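Local coordinates for protein aldo-keto reductase family 1 member C1 (Caenorhabditis elegans, PDB 1QWK) that probably reduces aldehydes such as aldoses at the expense of NADPH, as a TIM-barrel member of the aldo-keto reductase family, at residues Phe299-Met304 with Asp310-Glu315; Ser174-Glu177 with Pro183-Asp186. All coordinates share one frame; numbering follows the deposited sequence.

Contact 1: residues Phe299-Met304 with Asp310-Glu315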
# COMPACT_ATOMS: atom_id res chain seq x y z
N PHE A 299 -10.73 -4.62 -5.63
CA PHE A 299 -9.64 -4.91 -6.55
C PHE A 299 -9.49 -6.41 -6.72
O PHE A 299 -8.79 -7.08 -5.95
CB PHE A 299 -8.35 -4.29 -6.01
CG PHE A 299 -8.37 -2.79 -6.01
CD1 PHE A 299 -7.92 -2.07 -7.11
CD2 PHE A 299 -8.87 -2.08 -4.92
CE1 PHE A 299 -7.97 -0.68 -7.13
CE2 PHE A 299 -8.92 -0.69 -4.93
CZ PHE A 299 -8.47 0.02 -6.04
N LEU A 300 -10.15 -6.93 -7.75
CA LEU A 300 -10.14 -8.36 -8.03
C LEU A 300 -8.85 -8.90 -8.65
O LEU A 300 -8.63 -10.11 -8.64
CB LEU A 300 -11.32 -8.69 -8.94
CG LEU A 300 -12.68 -8.15 -8.48
CD1 LEU A 300 -13.75 -8.50 -9.50
CD2 LEU A 300 -13.03 -8.73 -7.12
N GLN A 301 -8.01 -8.02 -9.19
CA GLN A 301 -6.77 -8.44 -9.83
C GLN A 301 -7.07 -9.68 -10.68
O GLN A 301 -6.34 -10.67 -10.63
CB GLN A 301 -5.71 -8.79 -8.77
CG GLN A 301 -5.54 -7.75 -7.66
CD GLN A 301 -5.00 -6.41 -8.17
OE1 GLN A 301 -4.71 -6.25 -9.36
NE2 GLN A 301 -4.87 -5.44 -7.26
N ASP A 302 -8.15 -9.61 -11.46
CA ASP A 302 -8.60 -10.75 -12.27
C ASP A 302 -7.70 -11.23 -13.40
O ASP A 302 -7.98 -12.27 -14.01
CB ASP A 302 -10.03 -10.52 -12.80
CG ASP A 302 -10.15 -9.30 -13.68
OD1 ASP A 302 -9.17 -8.93 -14.35
OD2 ASP A 302 -11.26 -8.71 -13.70
N PHE A 303 -6.62 -10.51 -13.68
CA PHE A 303 -5.69 -10.96 -14.70
C PHE A 303 -5.02 -12.25 -14.20
O PHE A 303 -4.41 -12.98 -14.97
CB PHE A 303 -4.64 -9.89 -15.00
CG PHE A 303 -3.78 -9.52 -13.82
CD1 PHE A 303 -2.66 -10.28 -13.49
CD2 PHE A 303 -4.09 -8.41 -13.03
CE1 PHE A 303 -1.86 -9.93 -12.40
CE2 PHE A 303 -3.30 -8.06 -11.94
CZ PHE A 303 -2.18 -8.82 -11.62
N MET A 304 -5.13 -12.51 -12.90
CA MET A 304 -4.54 -13.72 -12.31
C MET A 304 -5.42 -14.95 -12.51
O MET A 304 -5.00 -16.06 -12.23
CB MET A 304 -4.31 -13.55 -10.80
CG MET A 304 -3.14 -12.66 -10.40
SD MET A 304 -2.63 -12.92 -8.67
CE MET A 304 -4.04 -12.23 -7.77
N ASP A 310 -3.05 -18.03 -8.36
CA ASP A 310 -4.05 -16.97 -8.24
C ASP A 310 -4.47 -16.95 -6.77
O ASP A 310 -5.10 -17.88 -6.29
CB ASP A 310 -5.26 -17.28 -9.14
CG ASP A 310 -6.39 -16.28 -8.96
OD1 ASP A 310 -6.20 -15.27 -8.25
OD2 ASP A 310 -7.48 -16.51 -9.53
N ALA A 311 -4.12 -15.88 -6.07
CA ALA A 311 -4.44 -15.75 -4.65
C ALA A 311 -5.93 -15.77 -4.31
O ALA A 311 -6.32 -16.17 -3.21
CB ALA A 311 -3.80 -14.47 -4.08
N PHE A 312 -6.75 -15.33 -5.26
CA PHE A 312 -8.20 -15.26 -5.04
C PHE A 312 -8.96 -16.29 -5.87
O PHE A 312 -10.15 -16.12 -6.15
CB PHE A 312 -8.71 -13.85 -5.38
CG PHE A 312 -7.84 -12.72 -4.87
CD1 PHE A 312 -7.25 -12.79 -3.61
CD2 PHE A 312 -7.62 -11.59 -5.66
CE1 PHE A 312 -6.46 -11.73 -3.13
CE2 PHE A 312 -6.84 -10.53 -5.19
CZ PHE A 312 -6.26 -10.61 -3.92
N ALA A 313 -8.28 -17.36 -6.26
CA ALA A 313 -8.88 -18.42 -7.07
C ALA A 313 -10.27 -18.86 -6.61
O ALA A 313 -11.16 -19.10 -7.44
CB ALA A 313 -7.95 -19.63 -7.12
N ALA A 314 -10.46 -18.96 -5.30
CA ALA A 314 -11.73 -19.40 -4.74
C ALA A 314 -12.90 -18.44 -4.96
O ALA A 314 -14.06 -18.82 -4.80
CB ALA A 314 -11.57 -19.67 -3.24
N GLU A 315 -12.59 -17.20 -5.33
CA GLU A 315 -13.62 -16.19 -5.56
C GLU A 315 -13.99 -16.01 -7.03
O GLU A 315 -14.93 -15.29 -7.36
CB GLU A 315 -13.16 -14.83 -5.01
CG GLU A 315 -12.64 -14.88 -3.58
CD GLU A 315 -12.18 -13.52 -3.07
OE1 GLU A 315 -11.46 -13.48 -2.06
OE2 GLU A 315 -12.56 -12.49 -3.67
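Met304 and Asp310 bring the two pieces of backbone closest, with their CA atoms 5.2 Å apart, while Leu300 and Phe312 are already 7.8 Å apart, and no backbone hydrogen bond joins them. Each piece is folded on itself instead: Met304 N bonds to Gln301 O in the first, and a type I beta turn runs from Asp310 to Ala313 in the second. Met304 O lies against Asp310 CB at 3.3 Å, and the two side chains cross obliquely. Phe312 offers its ring edge to the backbone of 299-304, where Leu300 O lies in the ring plane, 3.5 Å from CD2, a polarised C-H meeting a carbonyl oxygen. Gln301 CG comes to the same edge, 3.9 Å from Phe312 CE2, while its amide leads off to Tyr201 of strand 197-201. Met304, long and flexible, turns at chi3 (-69°) so that its CE methyl reaches Phe312 CE2 at 4.2 Å and Ala311 CB at 4.3 Å. Asp310 holds its carboxylate anti to the backbone N (chi1 175°), and OD1 takes the N-H of Phe312 at 3.0 Å from above the carboxylate plane, an Asx turn. OD2 forms a salt bridge with Arg316, which also bonds Leu300 O. Replacing Asp310 by an alanine would probably leave the N-H of Phe312 and the charge of Arg316 without this mate, so that the Asx turn is lost. In aldo-keto reductases this C-terminal loop closes over the barrel mouth, consistent with Gln301 lying near the predicted substrate-binding His114. Both segments follow helix 283-289, and Ala311 O accepts from Asn156, just before helix 157-164.

Contact 2: residues Ser174-Glu177 with Pro183-Asp186; sequences SQVE and PQHD
Gln184 reaches across to Glu177 at the end of the strand segment Ser174-Glu177, their CA atoms 8.2 Å apart, a distance that suits a long side chain. The second segment starts with Pro183, which fits the approach to a helix: its ring restricts phi, and it has no N-H that would need an acceptor. Its carbonyl oxygen accepts from Arg256. Gln184 follows, with both backbone angles positive, and occupies the N-cap position. From there its side chain heads for the strand end, with CG beside the backbone N and a bend at chi2 (-104°) that swings the amide round to the carbonyl of Glu177. NE2 of Gln184 donates to Glu177 O over 2.8 Å in a nearly straight bond, 167° at the hydrogen. The donor lies in the carbonyl plane and the acceptor in the plane of the amide, so the two flat groups meet with good directionality. This is the beta-to-alpha turn of a beta-alpha-beta unit in the TIM barrel, leading from strand 173-177 through helix 185-193 to strand 197-201, and the bond satisfies a buried carbonyl where the strand stops. Glu177 sends its carboxylate elsewhere, to the backbone nitrogens of Leu298 and Phe299. The amide nitrogen of Gln184 also rests on Val176, with NE2 3.6 Å from CG2; a beta-branched valine suits an extended strand. With His185 and Asp186 the helix proper begins, and one turn into it His187 packs against the side chain of Val176, so that this valine meets both the capping glutamine and the helix that it precedes.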
# COMPACT_ATOMS: atom_id res chain seq x y z
N SER A 174 2.86 -7.43 4.61
CA SER A 174 1.86 -7.88 3.65
C SER A 174 1.01 -6.66 3.33
O SER A 174 0.42 -6.05 4.22
CB SER A 174 0.97 -8.98 4.25
OG SER A 174 -0.16 -9.20 3.42
N GLN A 175 0.97 -6.29 2.05
CA GLN A 175 0.19 -5.14 1.62
C GLN A 175 -1.03 -5.64 0.86
O GLN A 175 -0.90 -6.30 -0.17
CB GLN A 175 1.02 -4.22 0.72
CG GLN A 175 0.28 -2.95 0.33
CD GLN A 175 1.13 -1.98 -0.49
OE1 GLN A 175 2.25 -1.63 -0.10
NE2 GLN A 175 0.59 -1.54 -1.61
N VAL A 176 -2.21 -5.32 1.38
CA VAL A 176 -3.45 -5.76 0.75
C VAL A 176 -4.53 -4.70 0.79
O VAL A 176 -4.41 -3.69 1.48
CB VAL A 176 -4.02 -7.02 1.46
CG1 VAL A 176 -3.03 -8.17 1.37
CG2 VAL A 176 -4.32 -6.69 2.92
N GLU A 177 -5.59 -4.93 0.02
CA GLU A 177 -6.73 -4.02 -0.00
C GLU A 177 -7.36 -4.15 1.37
O GLU A 177 -7.65 -5.26 1.82
CB GLU A 177 -7.75 -4.46 -1.06
CG GLU A 177 -8.98 -3.57 -1.11
CD GLU A 177 -10.07 -4.11 -2.02
OE1 GLU A 177 -9.76 -4.96 -2.88
OE2 GLU A 177 -11.23 -3.66 -1.88
N PRO A 183 -12.86 -5.30 5.55
CA PRO A 183 -12.08 -5.42 6.79
C PRO A 183 -10.89 -6.37 6.83
O PRO A 183 -9.94 -6.13 7.57
CB PRO A 183 -13.12 -5.81 7.83
CG PRO A 183 -14.38 -5.29 7.29
CD PRO A 183 -14.27 -5.61 5.82
N GLN A 184 -10.97 -7.47 6.08
CA GLN A 184 -9.90 -8.45 6.07
C GLN A 184 -9.54 -8.91 7.49
O GLN A 184 -8.37 -8.97 7.86
CB GLN A 184 -8.66 -7.86 5.39
CG GLN A 184 -8.88 -7.54 3.91
CD GLN A 184 -8.23 -8.56 2.98
OE1 GLN A 184 -8.37 -9.77 3.16
NE2 GLN A 184 -7.52 -8.06 1.97
N HIS A 185 -10.56 -9.23 8.29
CA HIS A 185 -10.32 -9.68 9.66
C HIS A 185 -9.43 -10.92 9.72
O HIS A 185 -8.50 -11.00 10.52
CB HIS A 185 -11.64 -9.98 10.37
CG HIS A 185 -12.50 -8.77 10.59
ND1 HIS A 185 -12.12 -7.72 11.41
CD2 HIS A 185 -13.71 -8.43 10.09
CE1 HIS A 185 -13.05 -6.79 11.39
NE2 HIS A 185 -14.03 -7.20 10.60
N ASP A 186 -9.72 -11.89 8.85
CA ASP A 186 -8.96 -13.13 8.81
C ASP A 186 -7.49 -12.91 8.46
O ASP A 186 -6.60 -13.47 9.11
CB ASP A 186 -9.59 -14.09 7.79
CG ASP A 186 -8.95 -15.47 7.82
OD1 ASP A 186 -9.02 -16.14 8.87
OD2 ASP A 186 -8.37 -15.88 6.80

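How the contacts relate
Following the chain from the N terminus, contact 2 comes first: it closes the short loop between the end of strand 173-177 and the start of helix 185-193. The chain then completes strands 197-201 and 259-261 and the last helices before contact 1 closes a second loop, of five intervening residues, in the C-terminal tail beyond helix 283-289. The two loops are in series, neither enclosing nor crossing the other, and their centres lie about 14 Å apart. They nevertheless touch: Glu177 OE1 is 2.9 Å from Phe299 N, a probable hydrogen bond. Through it the tail is tied to the C-terminal end of a barrel strand.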